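Local coordinates for protein putative adhesin (PDB 5FX8) that may mediate cell-cell interaction, possibly contacting other proteins through salt bridges and hydrogen bonds, and is seen here as its N-terminal part, at residues 142-150 / 202-210; 161-172 / 259-269. All coordinates share one frame; numbering follows the deposited sequence.

Interaction 1: 142-150 / 202-210; sequences VDLVALDRS and SLNEFGDFT
Arg149 sets CG beside its backbone N (chi1 -66°) and bends again at chi2 (-43°), which brings its guanidinium to the carbonyl of Gly207. Phe206 also keeps CG beside its backbone N, and its ring reaches along the other segment. The ring edge meets Val145 O, 3.8 Å from Phe206 CD1. Phe206 CE1 lies near Leu144 O.

A backbone bond runs from Leu147 N to Phe206 O, 2.9 Å and nearly straight at 169°. Beside it, Ala146 CB rests on the Phe206 backbone. Arg149 NE and NH2 both give weak bonds to Gly207 O; the one from NH2 is 2.9 Å long. The stronger partner of this arginine is Asp168, in a salt bridge. Arg149 NH2 also sits at the edge of the Phe209 ring, 3.9 Å from Phe209 CE1. Leu147 CD2 lies over one face of the Arg149 guanidinium, toward its rim, and is 3.8 Å from Asp208 CG.

Asn204 OD1 accepts from Phe206 N and Asp208 N on opposite faces of its amide plane, which should hold the loop in shape. Phe206 touches Pro124 and Glu205 touches Ser123. The arrangement is an Asx turn made by Asn204 OD1 on a type I beta turn from Asn204 to Gly207, docked on the connection between strands 137-144 and 153-158, probably at the junction of the two cohesin-like domains.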
loop_
_atom_site.group_PDB
_atom_site.type_symbol
_atom_site.label_atom_id
_atom_site.label_comp_id
_atom_site.label_asym_id
_atom_site.label_seq_id
_atom_site.Cartn_x
_atom_site.Cartn_y
_atom_site.Cartn_z
ATOM N N VAL C 142 -43.150 -24.579 -39.508
ATOM C CA VAL C 142 -41.952 -23.806 -39.204
ATOM C C VAL C 142 -41.842 -23.604 -37.692
ATOM O O VAL C 142 -42.840 -23.345 -37.015
ATOM C CB VAL C 142 -41.988 -22.463 -39.959
ATOM C CG1 VAL C 142 -41.218 -21.401 -39.222
ATOM C CG2 VAL C 142 -41.423 -22.653 -41.343
ATOM N N ASP C 143 -40.624 -23.704 -37.164
ATOM C CA ASP C 143 -40.362 -23.483 -35.742
ATOM C C ASP C 143 -39.997 -22.023 -35.483
ATOM O O ASP C 143 -38.965 -21.545 -35.963
ATOM C CB ASP C 143 -39.233 -24.397 -35.271
ATOM C CG ASP C 143 -39.176 -24.529 -33.761
ATOM O OD1 ASP C 143 -40.239 -24.446 -33.111
ATOM O OD2 ASP C 143 -38.071 -24.746 -33.229
ATOM N N LEU C 144 -40.828 -21.323 -34.707
ATOM C CA LEU C 144 -40.599 -19.914 -34.389
ATOM C C LEU C 144 -39.677 -19.839 -33.179
ATOM O O LEU C 144 -40.106 -19.928 -32.028
ATOM C CB LEU C 144 -41.913 -19.182 -34.157
ATOM C CG LEU C 144 -42.845 -19.150 -35.377
ATOM C CD1 LEU C 144 -44.086 -18.354 -35.087
ATOM C CD2 LEU C 144 -42.177 -18.629 -36.641
ATOM N N VAL C 145 -38.434 -19.631 -33.450
ATOM C CA VAL C 145 -37.358 -19.744 -32.491
ATOM C C VAL C 145 -37.028 -18.373 -31.909
ATOM O O VAL C 145 -37.256 -17.324 -32.530
ATOM C CB VAL C 145 -36.156 -20.377 -33.208
ATOM C CG1 VAL C 145 -35.350 -19.309 -33.923
ATOM C CG2 VAL C 145 -35.349 -21.147 -32.262
ATOM N N ALA C 146 -36.501 -18.383 -30.686
ATOM C CA ALA C 146 -36.040 -17.168 -30.028
ATOM C C ALA C 146 -34.659 -16.780 -30.530
ATOM O O ALA C 146 -33.936 -17.574 -31.132
ATOM C CB ALA C 146 -35.983 -17.350 -28.514
ATOM N N LEU C 147 -34.298 -15.541 -30.254
ATOM C CA LEU C 147 -33.079 -14.986 -30.803
ATOM C C LEU C 147 -31.884 -15.825 -30.388
ATOM O O LEU C 147 -31.802 -16.295 -29.256
ATOM C CB LEU C 147 -32.914 -13.548 -30.328
ATOM C CG LEU C 147 -33.071 -12.356 -31.262
ATOM C CD1 LEU C 147 -33.947 -12.679 -32.432
ATOM C CD2 LEU C 147 -33.649 -11.205 -30.480
ATOM N N ASP C 148 -30.956 -16.015 -31.314
ATOM C CA ASP C 148 -29.738 -16.763 -31.037
ATOM C C ASP C 148 -28.832 -15.943 -30.120
ATOM O O ASP C 148 -28.259 -14.935 -30.542
ATOM C CB ASP C 148 -29.050 -17.090 -32.353
ATOM C CG ASP C 148 -27.848 -17.947 -32.172
ATOM O OD1 ASP C 148 -27.642 -18.390 -31.043
ATOM O OD2 ASP C 148 -27.126 -18.210 -33.149
ATOM N N ARG C 149 -28.694 -16.362 -28.862
ATOM C CA ARG C 149 -27.901 -15.616 -27.894
ATOM C C ARG C 149 -26.601 -16.321 -27.566
ATOM O O ARG C 149 -26.134 -16.256 -26.433
ATOM C CB ARG C 149 -28.688 -15.362 -26.612
ATOM C CG ARG C 149 -29.892 -14.443 -26.759
ATOM C CD ARG C 149 -29.559 -13.253 -27.628
ATOM N NE ARG C 149 -30.458 -12.128 -27.429
ATOM C CZ ARG C 149 -30.402 -11.029 -28.161
ATOM N NH1 ARG C 149 -29.507 -10.950 -29.120
ATOM N NH2 ARG C 149 -31.227 -10.023 -27.945
ATOM N N SER C 150 -26.014 -17.000 -28.542
ATOM C CA SER C 150 -24.761 -17.723 -28.364
ATOM C C SER C 150 -23.637 -17.165 -29.215
ATOM O O SER C 150 -22.536 -17.713 -29.198
ATOM C CB SER C 150 -24.942 -19.202 -28.706
ATOM O OG SER C 150 -24.821 -19.398 -30.115
ATOM N N SER C 202 -32.679 -8.375 -19.233
ATOM C CA SER C 202 -33.929 -9.098 -19.049
ATOM C C SER C 202 -34.122 -10.207 -20.081
ATOM O O SER C 202 -33.895 -11.385 -19.784
ATOM C CB SER C 202 -35.096 -8.136 -19.145
ATOM O OG SER C 202 -35.251 -7.787 -20.509
ATOM N N LEU C 203 -34.555 -9.829 -21.285
ATOM C CA LEU C 203 -34.903 -10.737 -22.381
ATOM C C LEU C 203 -36.257 -11.381 -22.138
ATOM O O LEU C 203 -36.512 -11.900 -21.048
ATOM C CB LEU C 203 -33.853 -11.831 -22.603
ATOM C CG LEU C 203 -32.461 -11.355 -22.971
ATOM C CD1 LEU C 203 -31.692 -12.456 -23.657
ATOM C CD2 LEU C 203 -32.549 -10.128 -23.849
ATOM N N ASN C 204 -37.128 -11.350 -23.148
ATOM C CA ASN C 204 -38.439 -11.976 -23.081
ATOM C C ASN C 204 -38.359 -13.416 -23.573
ATOM O O ASN C 204 -37.283 -13.998 -23.707
ATOM C CB ASN C 204 -39.460 -11.167 -23.873
ATOM C CG ASN C 204 -39.096 -11.019 -25.332
ATOM O OD1 ASN C 204 -38.474 -11.892 -25.942
ATOM N ND2 ASN C 204 -39.485 -9.898 -25.902
ATOM N N GLU C 205 -39.505 -14.023 -23.855
ATOM C CA GLU C 205 -39.451 -15.434 -24.203
ATOM C C GLU C 205 -38.883 -15.654 -25.598
ATOM O O GLU C 205 -38.469 -16.769 -25.916
ATOM C CB GLU C 205 -40.831 -16.061 -24.054
ATOM C CG GLU C 205 -41.949 -15.232 -24.645
ATOM C CD GLU C 205 -43.259 -16.006 -24.779
ATOM O OE1 GLU C 205 -43.311 -17.187 -24.363
ATOM O OE2 GLU C 205 -44.237 -15.435 -25.306
ATOM N N PHE C 206 -38.814 -14.610 -26.420
ATOM C CA PHE C 206 -38.179 -14.687 -27.725
ATOM C C PHE C 206 -36.767 -14.134 -27.719
ATOM O O PHE C 206 -36.213 -13.868 -28.788
ATOM C CB PHE C 206 -39.014 -13.953 -28.760
ATOM C CG PHE C 206 -40.125 -14.771 -29.320
ATOM C CD1 PHE C 206 -39.860 -15.771 -30.226
ATOM C CD2 PHE C 206 -41.433 -14.529 -28.954
ATOM C CE1 PHE C 206 -40.861 -16.517 -30.754
ATOM C CE2 PHE C 206 -42.451 -15.281 -29.483
ATOM C CZ PHE C 206 -42.162 -16.275 -30.391
ATOM N N GLY C 207 -36.175 -13.960 -26.541
ATOM C CA GLY C 207 -34.794 -13.533 -26.462
ATOM C C GLY C 207 -34.555 -12.069 -26.744
ATOM O O GLY C 207 -33.409 -11.674 -26.918
ATOM N N ASP C 208 -35.596 -11.245 -26.771
ATOM C CA ASP C 208 -35.489 -9.862 -27.200
ATOM C C ASP C 208 -35.712 -8.911 -26.030
ATOM O O ASP C 208 -36.185 -9.299 -24.965
ATOM C CB ASP C 208 -36.495 -9.564 -28.316
ATOM C CG ASP C 208 -35.995 -8.524 -29.292
ATOM O OD1 ASP C 208 -34.940 -7.901 -29.024
ATOM O OD2 ASP C 208 -36.662 -8.320 -30.330
ATOM N N PHE C 209 -35.341 -7.653 -26.242
ATOM C CA PHE C 209 -35.523 -6.605 -25.256
ATOM C C PHE C 209 -35.637 -5.294 -26.006
ATOM O O PHE C 209 -35.152 -5.160 -27.129
ATOM C CB PHE C 209 -34.378 -6.568 -24.230
ATOM C CG PHE C 209 -33.053 -6.135 -24.794
ATOM C CD1 PHE C 209 -32.274 -7.008 -25.526
ATOM C CD2 PHE C 209 -32.582 -4.861 -24.581
ATOM C CE1 PHE C 209 -31.068 -6.615 -26.038
ATOM C CE2 PHE C 209 -31.384 -4.469 -25.097
ATOM C CZ PHE C 209 -30.627 -5.353 -25.825
ATOM N N THR C 210 -36.306 -4.333 -25.379
ATOM C CA THR C 210 -36.515 -3.003 -25.953
ATOM C C THR C 210 -35.895 -1.958 -25.046
ATOM O O THR C 210 -36.482 -1.611 -24.009
ATOM C CB THR C 210 -37.999 -2.708 -26.139
ATOM O OG1 THR C 210 -38.569 -3.673 -27.013
ATOM C CG2 THR C 210 -38.185 -1.353 -26.747
#

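Interaction 2: 161-172 / 259-269; sequences GGVEWFVDIPGA and EVLRVSFLSNL
Phe166 carries Arg262 CD over one face of its ring, a CH-pi contact with CD 4.1 Å from the ring centroid. Ser264 OG lies at the ring edge, near the plane, 3.3 Å from Phe166 CE1. The Arg262 guanidinium turns one face to Phe166 CD2, and the two planes are 8° apart. The edge of the guanidinium belongs to Asp168. Arg262 NE donates to Asp168 OD1 at 2.6 Å, on the syn lone pair, and NH2 pairs with OD2 in a nearly coplanar salt bridge. Arg149 also pairs with Asp168, so this buried carboxylate is shared by two arginines.

On the other side of the sheet, Phe265 has Trp165 CB over one face, 3.8 Å from its centroid. Val167 CG2 meets the edge, 3.7 Å from Phe265 CE1. Phe265 CG stands between its backbone N and carbonyl carbon (chi1 42°), and the ring leans across to the neighbouring strand. The five-membered ring of Trp165 and the Phe265 ring are 28° from parallel and slid apart, so they barely overlap. Val163 CG1, on the same strand, lies over one face of Trp165, toward its rim.

The two strands run antiparallel inside a five-stranded sheet of a beta sandwich. The face with Trp165, Ile169, Leu261 and Phe265 packs on strands 176-186 and 275-286 of the second sheet, consistent with a cohesin-like domain.

Paired backbone bonds join Val163 with Ser267, Trp165 with Phe265, Val167 with Val263, and Ile169 with Leu261. At one end, Leu269 CD1 meets Val163 CG2. On the face with Asp168 and Arg262, Glu164, with CG anti to its backbone N and the chain extended, stands out from the sheet. Ser264 OG donates to the anti lone pair of Glu164 OE2 at 2.7 Å.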
loop_
_atom_site.group_PDB
_atom_site.type_symbol
_atom_site.label_atom_id
_atom_site.label_comp_id
_atom_site.label_asym_id
_atom_site.label_seq_id
_atom_site.Cartn_x
_atom_site.Cartn_y
_atom_site.Cartn_z
ATOM N N GLY C 161 -36.926 5.770 -44.072
ATOM C CA GLY C 161 -35.569 6.179 -44.380
ATOM C C GLY C 161 -34.776 5.346 -45.360
ATOM O O GLY C 161 -34.476 5.830 -46.431
ATOM N N GLY C 162 -34.403 4.122 -45.001
ATOM C CA GLY C 162 -34.642 3.636 -43.672
ATOM C C GLY C 162 -34.375 2.195 -43.313
ATOM O O GLY C 162 -35.291 1.392 -43.359
ATOM N N VAL C 163 -33.143 1.870 -42.922
ATOM C CA VAL C 163 -32.842 0.637 -42.201
ATOM C C VAL C 163 -32.221 1.004 -40.873
ATOM O O VAL C 163 -31.236 1.743 -40.833
ATOM C CB VAL C 163 -31.856 -0.273 -42.941
ATOM C CG1 VAL C 163 -32.106 -1.697 -42.532
ATOM C CG2 VAL C 163 -31.939 -0.089 -44.374
ATOM N N GLU C 164 -32.744 0.448 -39.801
ATOM C CA GLU C 164 -32.047 0.450 -38.532
ATOM C C GLU C 164 -31.444 -0.932 -38.356
ATOM O O GLU C 164 -32.166 -1.935 -38.380
ATOM C CB GLU C 164 -32.994 0.803 -37.396
ATOM C CG GLU C 164 -32.295 1.047 -36.084
ATOM C CD GLU C 164 -33.240 1.429 -34.976
ATOM O OE1 GLU C 164 -34.484 1.321 -35.163
ATOM O OE2 GLU C 164 -32.720 1.837 -33.911
ATOM N N TRP C 165 -30.122 -0.989 -38.254
ATOM C CA TRP C 165 -29.418 -2.235 -38.017
ATOM C C TRP C 165 -29.207 -2.414 -36.529
ATOM O O TRP C 165 -28.947 -1.446 -35.817
ATOM C CB TRP C 165 -28.065 -2.242 -38.708
ATOM C CG TRP C 165 -28.093 -2.126 -40.157
ATOM C CD1 TRP C 165 -27.841 -1.012 -40.891
ATOM C CD2 TRP C 165 -28.339 -3.169 -41.084
ATOM N NE1 TRP C 165 -27.918 -1.294 -42.224
ATOM C CE2 TRP C 165 -28.231 -2.617 -42.372
ATOM C CE3 TRP C 165 -28.652 -4.521 -40.954
ATOM C CZ2 TRP C 165 -28.432 -3.367 -43.524
ATOM C CZ3 TRP C 165 -28.838 -5.271 -42.099
ATOM C CH2 TRP C 165 -28.724 -4.692 -43.367
ATOM N N PHE C 166 -29.338 -3.655 -36.063
ATOM C CA PHE C 166 -28.999 -4.042 -34.697
ATOM C C PHE C 166 -27.913 -5.099 -34.752
ATOM O O PHE C 166 -28.047 -6.087 -35.474
ATOM C CB PHE C 166 -30.203 -4.594 -33.929
ATOM C CG PHE C 166 -31.227 -3.558 -33.548
ATOM C CD1 PHE C 166 -30.921 -2.215 -33.579
ATOM C CD2 PHE C 166 -32.494 -3.932 -33.156
ATOM C CE1 PHE C 166 -31.851 -1.249 -33.233
ATOM C CE2 PHE C 166 -33.433 -2.969 -32.813
ATOM C CZ PHE C 166 -33.099 -1.619 -32.852
ATOM N N VAL C 167 -26.843 -4.892 -34.001
ATOM C CA VAL C 167 -25.818 -5.903 -33.794
ATOM C C VAL C 167 -25.844 -6.251 -32.314
ATOM O O VAL C 167 -25.548 -5.402 -31.463
ATOM C CB VAL C 167 -24.431 -5.416 -34.228
ATOM C CG1 VAL C 167 -23.426 -6.515 -34.058
ATOM C CG2 VAL C 167 -24.456 -4.941 -35.674
ATOM N N ASP C 168 -26.228 -7.478 -31.996
ATOM C CA ASP C 168 -26.307 -7.940 -30.620
ATOM C C ASP C 168 -25.076 -8.760 -30.276
ATOM O O ASP C 168 -24.712 -9.675 -31.015
ATOM C CB ASP C 168 -27.561 -8.776 -30.398
ATOM C CG ASP C 168 -28.798 -7.932 -30.261
ATOM O OD1 ASP C 168 -28.677 -6.700 -30.361
ATOM O OD2 ASP C 168 -29.894 -8.491 -30.048
ATOM N N ILE C 169 -24.444 -8.434 -29.154
ATOM C CA ILE C 169 -23.311 -9.186 -28.629
ATOM C C ILE C 169 -23.753 -9.848 -27.329
ATOM O O ILE C 169 -24.046 -9.151 -26.350
ATOM C CB ILE C 169 -22.091 -8.296 -28.384
ATOM C CG1 ILE C 169 -21.816 -7.385 -29.584
ATOM C CG2 ILE C 169 -20.927 -9.181 -27.998
ATOM C CD1 ILE C 169 -21.254 -8.076 -30.754
ATOM N N PRO C 170 -23.812 -11.173 -27.265
ATOM C CA PRO C 170 -24.228 -11.834 -26.024
ATOM C C PRO C 170 -23.057 -12.011 -25.064
ATOM O O PRO C 170 -22.001 -12.533 -25.430
ATOM C CB PRO C 170 -24.758 -13.185 -26.512
ATOM C CG PRO C 170 -24.008 -13.445 -27.726
ATOM C CD PRO C 170 -23.699 -12.121 -28.374
ATOM N N GLY C 171 -23.251 -11.560 -23.825
ATOM C CA GLY C 171 -22.284 -11.822 -22.780
ATOM C C GLY C 171 -22.161 -13.284 -22.431
ATOM O O GLY C 171 -21.113 -13.705 -21.949
ATOM N N ALA C 172 -23.184 -14.062 -22.687
ATOM C CA ALA C 172 -23.111 -15.492 -22.485
ATOM C C ALA C 172 -22.161 -16.192 -23.446
ATOM O O ALA C 172 -22.196 -17.411 -23.532
ATOM C CB ALA C 172 -24.508 -16.085 -22.610
ATOM N N GLU C 259 -26.043 -10.476 -19.907
ATOM C CA GLU C 259 -26.287 -9.209 -20.565
ATOM C C GLU C 259 -26.088 -9.347 -22.067
ATOM O O GLU C 259 -25.391 -10.240 -22.541
ATOM C CB GLU C 259 -25.374 -8.123 -19.995
ATOM C CG GLU C 259 -25.856 -7.553 -18.670
ATOM C CD GLU C 259 -24.905 -6.514 -18.114
ATOM O OE1 GLU C 259 -23.737 -6.524 -18.545
ATOM O OE2 GLU C 259 -25.318 -5.692 -17.257
ATOM N N VAL C 260 -26.744 -8.461 -22.815
ATOM C CA VAL C 260 -26.582 -8.362 -24.260
ATOM C C VAL C 260 -26.288 -6.911 -24.598
ATOM O O VAL C 260 -27.046 -6.020 -24.208
ATOM C CB VAL C 260 -27.830 -8.851 -25.026
ATOM C CG1 VAL C 260 -27.743 -8.471 -26.474
ATOM C CG2 VAL C 260 -27.962 -10.337 -24.945
ATOM N N LEU C 261 -25.178 -6.677 -25.298
ATOM C CA LEU C 261 -24.866 -5.378 -25.881
ATOM C C LEU C 261 -25.515 -5.251 -27.253
ATOM O O LEU C 261 -25.297 -6.090 -28.124
ATOM C CB LEU C 261 -23.355 -5.193 -26.030
ATOM C CG LEU C 261 -22.940 -3.945 -26.799
ATOM C CD1 LEU C 261 -23.338 -2.771 -26.018
ATOM C CD2 LEU C 261 -21.474 -3.924 -26.971
ATOM N N ARG C 262 -26.271 -4.185 -27.461
ATOM C CA ARG C 262 -26.959 -3.966 -28.723
ATOM C C ARG C 262 -26.506 -2.646 -29.316
ATOM O O ARG C 262 -26.724 -1.592 -28.722
ATOM C CB ARG C 262 -28.477 -3.982 -28.529
ATOM C CG ARG C 262 -29.272 -3.490 -29.727
ATOM C CD ARG C 262 -30.712 -3.910 -29.638
ATOM N NE ARG C 262 -30.830 -5.339 -29.881
ATOM C CZ ARG C 262 -31.946 -6.023 -29.710
ATOM N NH1 ARG C 262 -33.036 -5.398 -29.291
ATOM N NH2 ARG C 262 -31.973 -7.325 -29.954
ATOM N N VAL C 263 -25.891 -2.695 -30.484
ATOM C CA VAL C 263 -25.488 -1.488 -31.179
ATOM C C VAL C 263 -26.479 -1.209 -32.297
ATOM O O VAL C 263 -26.818 -2.102 -33.074
ATOM C CB VAL C 263 -24.060 -1.614 -31.722
ATOM C CG1 VAL C 263 -23.655 -0.320 -32.379
ATOM C CG2 VAL C 263 -23.127 -1.927 -30.608
ATOM N N SER C 264 -26.939 0.026 -32.385
ATOM C CA SER C 264 -27.909 0.429 -33.387
ATOM C C SER C 264 -27.290 1.490 -34.278
ATOM O O SER C 264 -26.790 2.493 -33.776
ATOM C CB SER C 264 -29.169 0.957 -32.712
ATOM O OG SER C 264 -30.057 1.532 -33.636
ATOM N N PHE C 265 -27.321 1.289 -35.594
ATOM C CA PHE C 265 -26.920 2.353 -36.507
ATOM C C PHE C 265 -27.913 2.501 -37.651
ATOM O O PHE C 265 -28.263 1.530 -38.321
ATOM C CB PHE C 265 -25.497 2.158 -37.048
ATOM C CG PHE C 265 -25.168 0.766 -37.425
ATOM C CD1 PHE C 265 -24.840 -0.161 -36.463
ATOM C CD2 PHE C 265 -25.138 0.394 -38.754
ATOM C CE1 PHE C 265 -24.525 -1.444 -36.810
ATOM C CE2 PHE C 265 -24.811 -0.891 -39.122
ATOM C CZ PHE C 265 -24.504 -1.812 -38.151
ATOM N N LEU C 266 -28.345 3.730 -37.871
ATOM C CA LEU C 266 -29.336 4.039 -38.879
ATOM C C LEU C 266 -28.667 4.225 -40.226
ATOM O O LEU C 266 -27.564 4.760 -40.333
ATOM C CB LEU C 266 -30.092 5.311 -38.501
ATOM C CG LEU C 266 -31.326 5.767 -39.274
ATOM C CD1 LEU C 266 -32.380 4.723 -39.147
ATOM C CD2 LEU C 266 -31.845 7.070 -38.715
ATOM N N SER C 267 -29.360 3.786 -41.263
ATOM C CA SER C 267 -28.934 3.995 -42.636
ATOM C C SER C 267 -30.105 4.575 -43.419
ATOM O O SER C 267 -31.127 3.909 -43.600
ATOM C CB SER C 267 -28.444 2.692 -43.250
ATOM O OG SER C 267 -27.919 2.909 -44.539
ATOM N N ASN C 268 -29.967 5.819 -43.863
ATOM C CA ASN C 268 -30.946 6.428 -44.752
ATOM C C ASN C 268 -30.757 5.934 -46.184
ATOM O O ASN C 268 -29.632 5.793 -46.664
ATOM C CB ASN C 268 -30.831 7.944 -44.683
ATOM C CG ASN C 268 -31.280 8.489 -43.349
ATOM O OD1 ASN C 268 -32.376 8.179 -42.893
ATOM N ND2 ASN C 268 -30.434 9.281 -42.701
ATOM N N LEU C 269 -31.871 5.654 -46.863
ATOM C CA LEU C 269 -31.852 5.128 -48.222
ATOM C C LEU C 269 -32.559 6.072 -49.188
ATOM O O LEU C 269 -33.497 6.782 -48.818
ATOM C CB LEU C 269 -32.524 3.758 -48.284
ATOM C CG LEU C 269 -31.955 2.726 -47.316
ATOM C CD1 LEU C 269 -32.854 1.505 -47.224
ATOM C CD2 LEU C 269 -30.559 2.327 -47.746
#

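The centres of interactions 1 and 2 lie about 15 Å apart, and the two touch directly. Their segments alternate along the chain: 142-150, 161-172, 202-210, 259-269. Two salt bridges connect them, Arg149 NH1 to Asp168 OD2 at 2.7 Å and Asp208 OD1 to Arg262 NH1 at 3.2 Å. Arg262 also makes a cation-pi contact with Phe209. Interaction 2 lies within the second cohesin-like domain, in a five-stranded sheet. Interaction 1 lies near one end of those strands and reaches the three-stranded sheet of strands 18-19, 126-132 and 137-144. The salt bridges join the connecting segment 142-150 and loop 202-210 to the sheet of the second domain, consistent with a defined junction between the two domains.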